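Local coordinates for protein dehalogenase (PDB 6A41) that probably catalyses an NAD(P)-linked oxidoreductase reaction of the short-chain dehydrogenase type, associated with removal of halogen from its substrate, at residues I77-L89 against D103-T116. Numbering follows the deposited sequence.
Sequences IDALVNNDAYPAL and DALEVMAVAPFRLT
Leu80 CD2 reaches Leu115 O and the side-chain oxygen OG1 of Thr116, the first touch between strand 79-83, fourth in sequence and central in this Rossmann-type sheet, and helix 98-126, which follows it; residues 103-116 of that helix run back nearly antiparallel to the strand, at 160°. Two residues on, Asn82 meets three residues of the helix. Its CB and CG meet Pro112 CB, ND2 comes alongside Leu115, 3.4 Å from its CD1, and OD1 comes to 3.3 Å from Thr116 OG1 without a hydrogen bond. That hydroxyl instead donates to Pro112 O, which Thr116 N reaches from the opposite face of the carbonyl plane, so two bonds hold the oxygen where the helix kinks at the proline. Asp84 sets its carboxylate against the same proline ring, OD2 lying 3.3 Å from Pro112 CB. A water bridges the other oxygen to the helix, donating to Asp84 OD1 and to Val107 O, the latter at 2.7 Å. Beyond it, Tyr86 N and CB pass the bent end of selenomethionine Met108, whose side chain also touches Tyr149 and Arg153 of helix 147-158. The Tyr86 ring lies across the helix beside Val107, swung there by a chi1 of -177° that turns CG away from the backbone N. Ala104 CA makes a CH-pi contact over one face, 3.9 Å from the ring centroid, while Pro87 CD sits over the rim of the opposite face and Ala104 CB approaches Tyr86 CD2 at 3.6 Å.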
loop_
_atom_site.group_PDB
_atom_site.type_symbol
_atom_site.label_atom_id
_atom_site.label_comp_id
_atom_site.label_asym_id
_atom_site.label_seq_id
_atom_site.Cartn_x
_atom_site.Cartn_y
_atom_site.Cartn_z
ATOM N N ILE A 77 2.973 29.344 14.795
ATOM C CA ILE A 77 2.044 28.589 13.918
ATOM C C ILE A 77 1.884 27.146 14.453
ATOM O O ILE A 77 2.882 26.428 14.589
ATOM C CB ILE A 77 2.529 28.559 12.442
ATOM C CG1 ILE A 77 2.547 29.993 11.867
ATOM C CG2 ILE A 77 1.666 27.655 11.579
ATOM C CD1 ILE A 77 3.459 30.103 10.633
ATOM N N ASP A 78 0.664 26.729 14.756
ATOM C CA ASP A 78 0.452 25.379 15.253
ATOM C C ASP A 78 0.357 24.371 14.112
ATOM O O ASP A 78 0.696 23.172 14.303
ATOM C CB ASP A 78 -0.820 25.294 16.066
ATOM C CG ASP A 78 -0.690 26.009 17.402
ATOM O OD1 ASP A 78 0.223 25.636 18.191
ATOM O OD2 ASP A 78 -1.389 27.003 17.629
ATOM N N ALA A 79 -0.244 24.765 12.970
ATOM C CA ALA A 79 -0.369 23.895 11.836
ATOM C C ALA A 79 -0.168 24.606 10.514
ATOM O O ALA A 79 -0.672 25.778 10.330
ATOM C CB ALA A 79 -1.792 23.308 11.804
ATOM N N LEU A 80 0.598 23.982 9.643
ATOM C CA LEU A 80 0.740 24.412 8.265
ATOM C C LEU A 80 -0.114 23.532 7.377
ATOM O O LEU A 80 0.134 22.291 7.305
ATOM C CB LEU A 80 2.166 24.407 7.803
ATOM C CG LEU A 80 2.524 24.551 6.307
ATOM C CD1 LEU A 80 2.056 25.956 5.878
ATOM C CD2 LEU A 80 3.998 24.374 6.056
ATOM N N VAL A 81 -1.017 24.120 6.625
ATOM C CA VAL A 81 -1.744 23.362 5.639
ATOM C C VAL A 81 -1.202 23.733 4.278
ATOM O O VAL A 81 -1.423 24.908 3.797
ATOM C CB VAL A 81 -3.258 23.669 5.732
ATOM C CG1 VAL A 81 -4.003 22.984 4.631
ATOM C CG2 VAL A 81 -3.817 23.296 7.083
ATOM N N ASN A 82 -0.417 22.852 3.686
ATOM C CA ASN A 82 0.204 23.134 2.399
ATOM C C ASN A 82 -0.861 22.739 1.338
ATOM O O ASN A 82 -0.968 21.592 1.023
ATOM C CB ASN A 82 1.428 22.306 2.184
ATOM C CG ASN A 82 2.711 22.863 2.813
ATOM O OD1 ASN A 82 3.449 22.107 3.443
ATOM N ND2 ASN A 82 3.049 24.030 2.475
ATOM N N ASN A 83 -1.615 23.703 0.844
ATOM C CA ASN A 83 -2.700 23.572 -0.074
ATOM C C ASN A 83 -2.183 23.953 -1.473
ATOM O O ASN A 83 -2.066 25.082 -1.826
ATOM C CB ASN A 83 -3.838 24.432 0.417
ATOM C CG ASN A 83 -4.993 24.483 -0.543
ATOM O OD1 ASN A 83 -5.600 23.438 -0.882
ATOM N ND2 ASN A 83 -5.345 25.665 -0.968
ATOM N N ASP A 84 -1.736 22.942 -2.200
ATOM C CA ASP A 84 -0.987 23.086 -3.435
ATOM C C ASP A 84 -1.767 22.432 -4.577
ATOM O O ASP A 84 -2.295 21.320 -4.428
ATOM C CB ASP A 84 0.422 22.454 -3.273
ATOM C CG ASP A 84 1.098 22.966 -2.010
ATOM O OD1 ASP A 84 1.440 24.152 -1.978
ATOM O OD2 ASP A 84 1.188 22.180 -1.030
ATOM N N ALA A 85 -1.866 23.167 -5.692
ATOM C CA ALA A 85 -2.617 22.732 -6.855
ATOM C C ALA A 85 -2.108 23.343 -8.151
ATOM O O ALA A 85 -1.994 24.531 -8.219
ATOM C CB ALA A 85 -4.056 23.020 -6.718
ATOM N N TYR A 86 -1.725 22.456 -9.073
ATOM C CA TYR A 86 -1.369 22.751 -10.462
ATOM C C TYR A 86 -2.364 21.983 -11.373
ATOM O O TYR A 86 -2.840 20.904 -10.951
ATOM C CB TYR A 86 0.105 22.286 -10.732
ATOM C CG TYR A 86 0.649 22.588 -12.111
ATOM C CD1 TYR A 86 1.178 23.832 -12.449
ATOM C CD2 TYR A 86 0.528 21.647 -13.129
ATOM C CE1 TYR A 86 1.618 24.134 -13.761
ATOM C CE2 TYR A 86 0.993 21.895 -14.433
ATOM C CZ TYR A 86 1.552 23.125 -14.723
ATOM O OH TYR A 86 1.952 23.307 -16.008
ATOM N N PRO A 87 -2.711 22.516 -12.555
ATOM C CA PRO A 87 -3.734 21.837 -13.367
ATOM C C PRO A 87 -3.344 20.412 -13.749
ATOM O O PRO A 87 -2.148 20.141 -13.934
ATOM C CB PRO A 87 -3.881 22.696 -14.614
ATOM C CG PRO A 87 -3.353 24.026 -14.214
ATOM C CD PRO A 87 -2.332 23.829 -13.130
ATOM N N ALA A 88 -4.328 19.511 -13.766
ATOM C CA ALA A 88 -4.104 18.203 -14.240
ATOM C C ALA A 88 -4.261 18.320 -15.771
ATOM O O ALA A 88 -5.392 18.317 -16.276
ATOM C CB ALA A 88 -5.122 17.279 -13.653
ATOM N N LEU A 89 -3.150 18.469 -16.491
ATOM C CA LEU A 89 -3.211 18.553 -17.955
ATOM C C LEU A 89 -3.282 17.219 -18.611
ATOM O O LEU A 89 -2.510 16.270 -18.284
ATOM C CB LEU A 89 -1.972 19.257 -18.497
ATOM C CG LEU A 89 -1.658 20.586 -17.830
ATOM C CD1 LEU A 89 -0.242 21.161 -18.205
ATOM C CD2 LEU A 89 -2.741 21.581 -18.217
ATOM N N ASP A 103 7.086 22.195 -14.215
ATOM C CA ASP A 103 6.187 23.133 -13.539
ATOM C C ASP A 103 5.247 22.436 -12.514
ATOM O O ASP A 103 5.070 22.967 -11.413
ATOM C CB ASP A 103 5.365 23.961 -14.531
ATOM C CG ASP A 103 6.253 24.903 -15.363
ATOM O OD1 ASP A 103 7.502 25.023 -15.113
ATOM O OD2 ASP A 103 5.769 25.490 -16.326
ATOM N N ALA A 104 4.666 21.269 -12.863
ATOM C CA ALA A 104 3.848 20.506 -11.922
ATOM C C ALA A 104 4.615 20.093 -10.735
ATOM O O ALA A 104 4.125 20.206 -9.592
ATOM C CB ALA A 104 3.267 19.309 -12.620
ATOM N N LEU A 105 5.846 19.641 -10.958
ATOM C CA LEU A 105 6.684 19.251 -9.828
ATOM C C LEU A 105 7.035 20.438 -9.016
ATOM O O LEU A 105 7.178 20.327 -7.747
ATOM C CB LEU A 105 7.960 18.609 -10.349
ATOM C CG LEU A 105 7.754 17.233 -10.964
ATOM C CD1 LEU A 105 8.894 16.791 -11.834
ATOM C CD2 LEU A 105 7.504 16.162 -9.911
ATOM N N GLU A 106 7.284 21.563 -9.667
ATOM C CA GLU A 106 7.622 22.781 -8.889
ATOM C C GLU A 106 6.511 23.173 -7.905
ATOM O O GLU A 106 6.771 23.513 -6.732
ATOM C CB GLU A 106 7.930 23.954 -9.781
ATOM C CG GLU A 106 8.345 25.222 -9.061
ATOM C CD GLU A 106 9.798 25.114 -8.535
ATOM O OE1 GLU A 106 10.577 24.242 -9.017
ATOM O OE2 GLU A 106 10.114 25.845 -7.583
ATOM N N VAL A 107 5.277 23.190 -8.434
ATOM C CA VAL A 107 4.133 23.635 -7.664
ATOM C C VAL A 107 3.721 22.635 -6.562
ATOM O O VAL A 107 3.328 23.047 -5.481
ATOM C CB VAL A 107 2.997 24.012 -8.618
ATOM C CG1 VAL A 107 1.723 24.273 -7.828
ATOM C CG2 VAL A 107 3.364 25.196 -9.526
HETATM N N MSE A 108 3.846 21.319 -6.805
HETATM C CA MSE A 108 3.222 20.333 -6.012
HETATM C C MSE A 108 4.234 19.607 -5.120
HETATM O O MSE A 108 3.805 18.896 -4.215
HETATM C CB MSE A 108 2.290 19.318 -6.795
HETATM C CG MSE A 108 1.131 20.175 -7.341
HETATM SE SE MSE A 108 -0.225 19.131 -8.251
HETATM C CE MSE A 108 0.869 18.473 -9.781
ATOM N N ALA A 109 5.531 19.737 -5.371
ATOM C CA ALA A 109 6.481 19.086 -4.543
ATOM C C ALA A 109 7.539 20.069 -4.033
ATOM O O ALA A 109 7.775 20.147 -2.815
ATOM C CB ALA A 109 7.093 17.865 -5.231
ATOM N N VAL A 110 8.146 20.841 -4.918
ATOM C CA VAL A 110 9.266 21.720 -4.471
ATOM C C VAL A 110 8.730 22.874 -3.615
ATOM O O VAL A 110 9.290 23.096 -2.522
ATOM C CB VAL A 110 10.070 22.274 -5.654
ATOM C CG1 VAL A 110 11.133 23.287 -5.183
ATOM C CG2 VAL A 110 10.641 21.159 -6.433
ATOM N N ALA A 111 7.651 23.554 -4.052
ATOM C CA ALA A 111 7.086 24.668 -3.287
ATOM C C ALA A 111 6.619 24.329 -1.832
ATOM O O ALA A 111 7.069 25.022 -0.896
ATOM C CB ALA A 111 5.986 25.455 -4.087
ATOM N N PRO A 112 5.888 23.204 -1.636
ATOM C CA PRO A 112 5.492 22.825 -0.292
ATOM C C PRO A 112 6.690 22.371 0.521
ATOM O O PRO A 112 6.682 22.615 1.741
ATOM C CB PRO A 112 4.391 21.783 -0.471
ATOM C CG PRO A 112 4.593 21.350 -1.870
ATOM C CD PRO A 112 5.147 22.447 -2.643
ATOM N N PHE A 113 7.713 21.815 -0.137
ATOM C CA PHE A 113 8.919 21.472 0.622
ATOM C C PHE A 113 9.578 22.767 1.144
ATOM O O PHE A 113 9.965 22.842 2.300
ATOM C CB PHE A 113 9.924 20.716 -0.244
ATOM C CG PHE A 113 11.164 20.317 0.472
ATOM C CD1 PHE A 113 11.139 19.359 1.416
ATOM C CD2 PHE A 113 12.343 20.959 0.233
ATOM C CE1 PHE A 113 12.298 18.986 2.117
ATOM C CE2 PHE A 113 13.500 20.648 0.945
ATOM C CZ PHE A 113 13.497 19.584 1.801
ATOM N N ARG A 114 9.669 23.751 0.282
ATOM C CA ARG A 114 10.200 25.044 0.685
ATOM C C ARG A 114 9.460 25.671 1.851
ATOM O O ARG A 114 10.106 26.162 2.808
ATOM C CB ARG A 114 10.279 25.977 -0.555
ATOM C CG ARG A 114 10.703 27.445 -0.344
ATOM C CD ARG A 114 12.069 27.569 0.247
ATOM N NE ARG A 114 12.491 29.004 0.329
ATOM C CZ ARG A 114 13.398 29.495 1.184
ATOM N NH1 ARG A 114 14.003 28.685 2.020
ATOM N NH2 ARG A 114 13.635 30.802 1.259
ATOM N N LEU A 115 8.124 25.675 1.776
ATOM C CA LEU A 115 7.328 26.213 2.832
ATOM C C LEU A 115 7.548 25.449 4.124
ATOM O O LEU A 115 7.623 26.088 5.191
ATOM C CB LEU A 115 5.858 26.216 2.577
ATOM C CG LEU A 115 5.409 27.393 1.739
ATOM C CD1 LEU A 115 3.939 27.202 1.458
ATOM C CD2 LEU A 115 5.598 28.783 2.323
ATOM N N THR A 116 7.681 24.130 4.049
ATOM C CA THR A 116 7.969 23.332 5.236
ATOM C C THR A 116 9.326 23.685 5.858
ATOM O O THR A 116 9.418 23.819 7.088
ATOM C CB THR A 116 7.856 21.851 4.950
ATOM O OG1 THR A 116 6.589 21.578 4.350
ATOM C CG2 THR A 116 7.956 21.031 6.157
HETATM O O HOH W 1 2.262 25.290 -4.511
#